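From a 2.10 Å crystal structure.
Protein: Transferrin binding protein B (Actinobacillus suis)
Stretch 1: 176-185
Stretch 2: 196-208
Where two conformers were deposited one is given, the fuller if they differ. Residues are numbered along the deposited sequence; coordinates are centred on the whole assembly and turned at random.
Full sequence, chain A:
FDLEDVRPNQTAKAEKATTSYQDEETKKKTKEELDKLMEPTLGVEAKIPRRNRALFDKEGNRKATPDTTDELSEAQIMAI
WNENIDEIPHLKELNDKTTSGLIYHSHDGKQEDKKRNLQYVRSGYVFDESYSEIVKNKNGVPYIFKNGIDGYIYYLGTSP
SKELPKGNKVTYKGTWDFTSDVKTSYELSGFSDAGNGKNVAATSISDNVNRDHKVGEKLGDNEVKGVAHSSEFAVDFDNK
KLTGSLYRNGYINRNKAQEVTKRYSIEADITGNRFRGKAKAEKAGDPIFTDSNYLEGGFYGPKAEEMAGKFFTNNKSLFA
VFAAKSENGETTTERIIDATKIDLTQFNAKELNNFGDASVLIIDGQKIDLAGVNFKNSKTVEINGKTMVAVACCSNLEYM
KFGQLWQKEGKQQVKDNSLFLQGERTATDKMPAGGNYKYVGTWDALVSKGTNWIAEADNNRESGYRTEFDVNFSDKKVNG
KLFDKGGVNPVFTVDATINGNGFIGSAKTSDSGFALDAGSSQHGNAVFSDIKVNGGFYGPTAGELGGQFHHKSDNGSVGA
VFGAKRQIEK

Stretch 1 (176-185) WDFTSDVKTS
Stretch 2 (196-208) NGKNVAATSISDN

A β-strand meets an irregular loop through one antiparallel bridge and a separate cluster of bonds at the far end, held by three backbone hydrogen bonds and four that use side chains, among them serine hydroxyls that bond to backbone NH groups beside the single bridge, with 667 Å² buried over both sides.

Stretch 1 enters already in a strand that continues to Ser 180 (phi/psi -161/160 at Phe 178, -134/142 at Thr 179), breaks at Asp 181, and resumes at Val 182 and Lys 183. Stretch 2 is loop, with helical angles at 204-206. They run antiparallel around Thr 179 and Thr 203 (CA-CA 4.2 Å), with Asp 177 CA 5.3 Å from Ser 204 CA; at the other end the register reverses, Val 182 facing Gly 197 (CA-CA 4.7 Å) and Thr 184 facing Lys 198 (CA-CA 4.3 Å), locally in the same direction.

A single β-bridge joins Thr 179 to Thr 203. Two bonds flank it: Ser 204 N donates to Phe 178 O (3.0 Å, 153°), and Ser 180 N to Ala 202 O (2.8 Å, 156°). The same carbonyls receive CA-H...O contacts, from Thr 203 CA to Phe 178 O at 3.2 Å and from Thr 179 CA to Ala 202 O at 3.6 Å.

A serine from each stretch adds bonds beside the bridge. Ser 204 OG (chi1 44°, p) accepts from Phe 178 N at 3.2 Å and donates to Asp 177 OD2 at 2.7 Å, with Asp 177 in the m rotamer. Ser 180 OG (p) accepts from Ala 202 N at 2.9 Å, its 133° angle showing a bent bond, and donates to Asp 181 O at 2.7 Å.

The Phe 178 ring (chi1 62°, chi2 87°) lies against stretch 2. Ser 204 CB makes an off-centre CH-pi contact 4.1 Å from the ring centroid, 29° off the normal, while Ala 202 O and Asp 207 OD2 lie at the ring edge, 3.9 Å from CE1 and 3.8 Å from CZ respectively. Ala 201 points its CB toward stretch 1, 3.2 Å from Ser 180 O and 4.1 Å from Val 182 CG2; Val 182 is in the t rotamer.

At the far end, Lys 183 N donates to Gly 197 O (2.8 Å, 138°), which Val 182 CA also approaches at 3.3 Å. Gly 197 adopts phi/psi 98/-13, where a CB would jam against the preceding carbonyl; its N donates to Val 200 O at 2.8 Å, folding the loop back on itself. Lys 198, with chi angles m, t, t, m, brings NZ to Thr 184 O at 2.9 Å, a charged donor meeting a backbone carbonyl.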

# COMPACT_ATOMS: atom_id res chain seq x y z
N TRP A 176 -16.07 -2.14 -10.79
CA TRP A 176 -16.24 -2.63 -9.43
C TRP A 176 -16.76 -4.05 -9.53
O TRP A 176 -17.19 -4.47 -10.60
CB TRP A 176 -17.16 -1.72 -8.58
CG TRP A 176 -18.58 -1.60 -9.06
CD1 TRP A 176 -19.02 -0.99 -10.23
CD2 TRP A 176 -19.76 -2.04 -8.37
NE1 TRP A 176 -20.40 -1.06 -10.29
CE2 TRP A 176 -20.87 -1.69 -9.17
CE3 TRP A 176 -19.98 -2.67 -7.14
CZ2 TRP A 176 -22.18 -1.98 -8.79
CZ3 TRP A 176 -21.28 -2.95 -6.75
CH2 TRP A 176 -22.37 -2.61 -7.58
N ASP A 177 -16.71 -4.78 -8.41
CA ASP A 177 -17.15 -6.19 -8.35
C ASP A 177 -17.57 -6.51 -6.91
O ASP A 177 -17.23 -5.77 -5.99
CB ASP A 177 -16.01 -7.13 -8.76
CG ASP A 177 -15.76 -7.12 -10.25
OD1 ASP A 177 -14.76 -6.52 -10.69
OD2 ASP A 177 -16.59 -7.71 -10.97
N PHE A 178 -18.32 -7.59 -6.73
CA PHE A 178 -18.91 -7.87 -5.42
C PHE A 178 -19.34 -9.32 -5.23
O PHE A 178 -19.54 -10.04 -6.19
CB PHE A 178 -20.14 -6.96 -5.22
CG PHE A 178 -21.25 -7.21 -6.24
CD1 PHE A 178 -22.21 -8.20 -6.02
CD2 PHE A 178 -21.31 -6.48 -7.43
CE1 PHE A 178 -23.23 -8.47 -6.95
CE2 PHE A 178 -22.34 -6.72 -8.36
CZ PHE A 178 -23.30 -7.73 -8.12
N THR A 179 -19.49 -9.71 -3.97
CA THR A 179 -20.23 -10.91 -3.60
C THR A 179 -21.14 -10.54 -2.43
O THR A 179 -20.76 -9.74 -1.57
CB THR A 179 -19.31 -12.09 -3.17
OG1 THR A 179 -20.14 -13.21 -2.82
CG2 THR A 179 -18.45 -11.74 -1.94
N SER A 180 -22.35 -11.09 -2.43
CA SER A 180 -23.27 -11.00 -1.31
C SER A 180 -22.95 -12.10 -0.32
O SER A 180 -22.01 -12.88 -0.52
CB SER A 180 -24.73 -11.16 -1.77
OG SER A 180 -25.01 -12.49 -2.21
N ASP A 181 -23.73 -12.17 0.76
CA ASP A 181 -23.76 -13.38 1.57
C ASP A 181 -24.88 -14.28 1.05
O ASP A 181 -25.51 -13.97 0.04
CB ASP A 181 -23.97 -13.06 3.07
CG ASP A 181 -25.32 -12.39 3.35
OD1 ASP A 181 -25.73 -12.34 4.53
OD2 ASP A 181 -25.94 -11.89 2.38
N VAL A 182 -25.14 -15.38 1.74
CA VAL A 182 -26.15 -16.32 1.28
C VAL A 182 -27.29 -16.45 2.29
O VAL A 182 -27.04 -16.55 3.48
CB VAL A 182 -25.52 -17.70 1.00
CG1 VAL A 182 -26.58 -18.82 1.04
CG2 VAL A 182 -24.77 -17.69 -0.36
N LYS A 183 -28.53 -16.39 1.81
CA LYS A 183 -29.72 -16.69 2.63
C LYS A 183 -30.78 -17.32 1.73
O LYS A 183 -31.13 -16.76 0.69
CB LYS A 183 -30.35 -15.39 3.19
CG LYS A 183 -29.61 -14.77 4.33
CD LYS A 183 -30.21 -13.42 4.67
CE LYS A 183 -29.37 -12.69 5.73
NZ LYS A 183 -30.07 -11.46 6.24
N THR A 184 -31.33 -18.45 2.14
CA THR A 184 -32.37 -19.08 1.33
C THR A 184 -33.61 -18.18 1.21
O THR A 184 -34.42 -18.33 0.30
CB THR A 184 -32.77 -20.46 1.89
OG1 THR A 184 -33.12 -20.32 3.27
CG2 THR A 184 -31.62 -21.46 1.77
N SER A 185 -33.76 -17.23 2.14
CA SER A 185 -34.89 -16.31 2.07
C SER A 185 -34.74 -15.22 0.98
O SER A 185 -35.71 -14.55 0.65
CB SER A 185 -35.14 -15.64 3.43
OG SER A 185 -33.98 -14.96 3.87
N ASN A 196 -27.73 -16.60 -7.03
CA ASN A 196 -28.81 -15.68 -6.74
C ASN A 196 -29.02 -15.52 -5.23
O ASN A 196 -30.03 -14.98 -4.79
CB ASN A 196 -30.11 -16.12 -7.43
CG ASN A 196 -30.62 -17.47 -6.94
OD1 ASN A 196 -30.11 -18.02 -5.95
ND2 ASN A 196 -31.63 -18.01 -7.62
N GLY A 197 -28.06 -16.00 -4.45
CA GLY A 197 -28.07 -15.79 -3.00
C GLY A 197 -28.61 -16.96 -2.19
O GLY A 197 -28.45 -16.99 -0.96
N LYS A 198 -29.24 -17.92 -2.85
CA LYS A 198 -29.88 -19.03 -2.14
C LYS A 198 -28.92 -20.19 -1.88
O LYS A 198 -28.87 -20.73 -0.78
CB LYS A 198 -31.11 -19.54 -2.91
CG LYS A 198 -32.28 -18.55 -2.97
CD LYS A 198 -33.46 -19.23 -3.66
CE LYS A 198 -34.70 -18.36 -3.71
NZ LYS A 198 -35.37 -18.22 -2.39
N ASN A 199 -28.17 -20.59 -2.90
CA ASN A 199 -27.22 -21.69 -2.73
C ASN A 199 -25.79 -21.17 -2.89
O ASN A 199 -24.84 -21.73 -2.33
CB ASN A 199 -27.48 -22.80 -3.75
CG ASN A 199 -28.67 -23.68 -3.36
OD1 ASN A 199 -29.26 -23.53 -2.29
ND2 ASN A 199 -29.01 -24.62 -4.24
N VAL A 200 -25.66 -20.12 -3.69
CA VAL A 200 -24.37 -19.49 -3.98
C VAL A 200 -24.64 -17.99 -3.95
O VAL A 200 -25.74 -17.56 -4.27
CB VAL A 200 -23.83 -19.94 -5.37
CG1 VAL A 200 -22.55 -19.20 -5.76
CG2 VAL A 200 -23.59 -21.46 -5.37
N ALA A 201 -23.65 -17.21 -3.51
CA ALA A 201 -23.84 -15.79 -3.32
C ALA A 201 -24.19 -15.14 -4.66
O ALA A 201 -23.76 -15.61 -5.71
CB ALA A 201 -22.57 -15.15 -2.73
N ALA A 202 -24.97 -14.06 -4.62
CA ALA A 202 -25.13 -13.24 -5.80
C ALA A 202 -23.82 -12.43 -5.93
O ALA A 202 -23.38 -11.81 -4.97
CB ALA A 202 -26.31 -12.31 -5.65
N THR A 203 -23.22 -12.45 -7.12
CA THR A 203 -21.92 -11.81 -7.34
C THR A 203 -21.94 -11.03 -8.66
O THR A 203 -22.86 -11.19 -9.48
CB THR A 203 -20.79 -12.86 -7.49
OG1 THR A 203 -21.02 -13.62 -8.68
CG2 THR A 203 -20.70 -13.82 -6.28
N SER A 204 -20.89 -10.24 -8.90
CA SER A 204 -20.76 -9.57 -10.20
C SER A 204 -20.49 -10.60 -11.30
O SER A 204 -20.52 -10.25 -12.48
CB SER A 204 -19.64 -8.52 -10.19
OG SER A 204 -18.50 -9.04 -9.54
N ILE A 205 -20.20 -11.85 -10.92
CA ILE A 205 -20.10 -12.95 -11.91
C ILE A 205 -21.47 -13.37 -12.46
O ILE A 205 -21.61 -13.64 -13.64
CB ILE A 205 -19.42 -14.20 -11.31
CG1 ILE A 205 -17.99 -13.87 -10.86
CG2 ILE A 205 -19.43 -15.38 -12.31
CD1 ILE A 205 -17.42 -14.92 -9.86
N SER A 206 -22.49 -13.43 -11.59
CA SER A 206 -23.79 -13.99 -11.99
C SER A 206 -24.83 -12.93 -12.36
O SER A 206 -25.92 -13.26 -12.85
CB SER A 206 -24.35 -14.88 -10.89
OG SER A 206 -24.63 -14.10 -9.74
N ASP A 207 -24.51 -11.67 -12.10
CA ASP A 207 -25.37 -10.53 -12.45
C ASP A 207 -25.63 -10.54 -13.96
O ASP A 207 -24.71 -10.80 -14.75
CB ASP A 207 -24.66 -9.23 -12.00
CG ASP A 207 -25.63 -8.09 -11.69
OD1 ASP A 207 -26.87 -8.25 -11.77
OD2 ASP A 207 -25.12 -7.00 -11.36
N ASN A 208 -26.88 -10.31 -14.37
CA ASN A 208 -27.24 -10.29 -15.78
C ASN A 208 -26.94 -8.93 -16.43
O ASN A 208 -27.83 -8.13 -16.66
CB ASN A 208 -28.72 -10.65 -15.95
CG ASN A 208 -29.03 -12.09 -15.54
OD1 ASN A 208 -28.14 -12.94 -15.49
ND2 ASN A 208 -30.29 -12.35 -15.23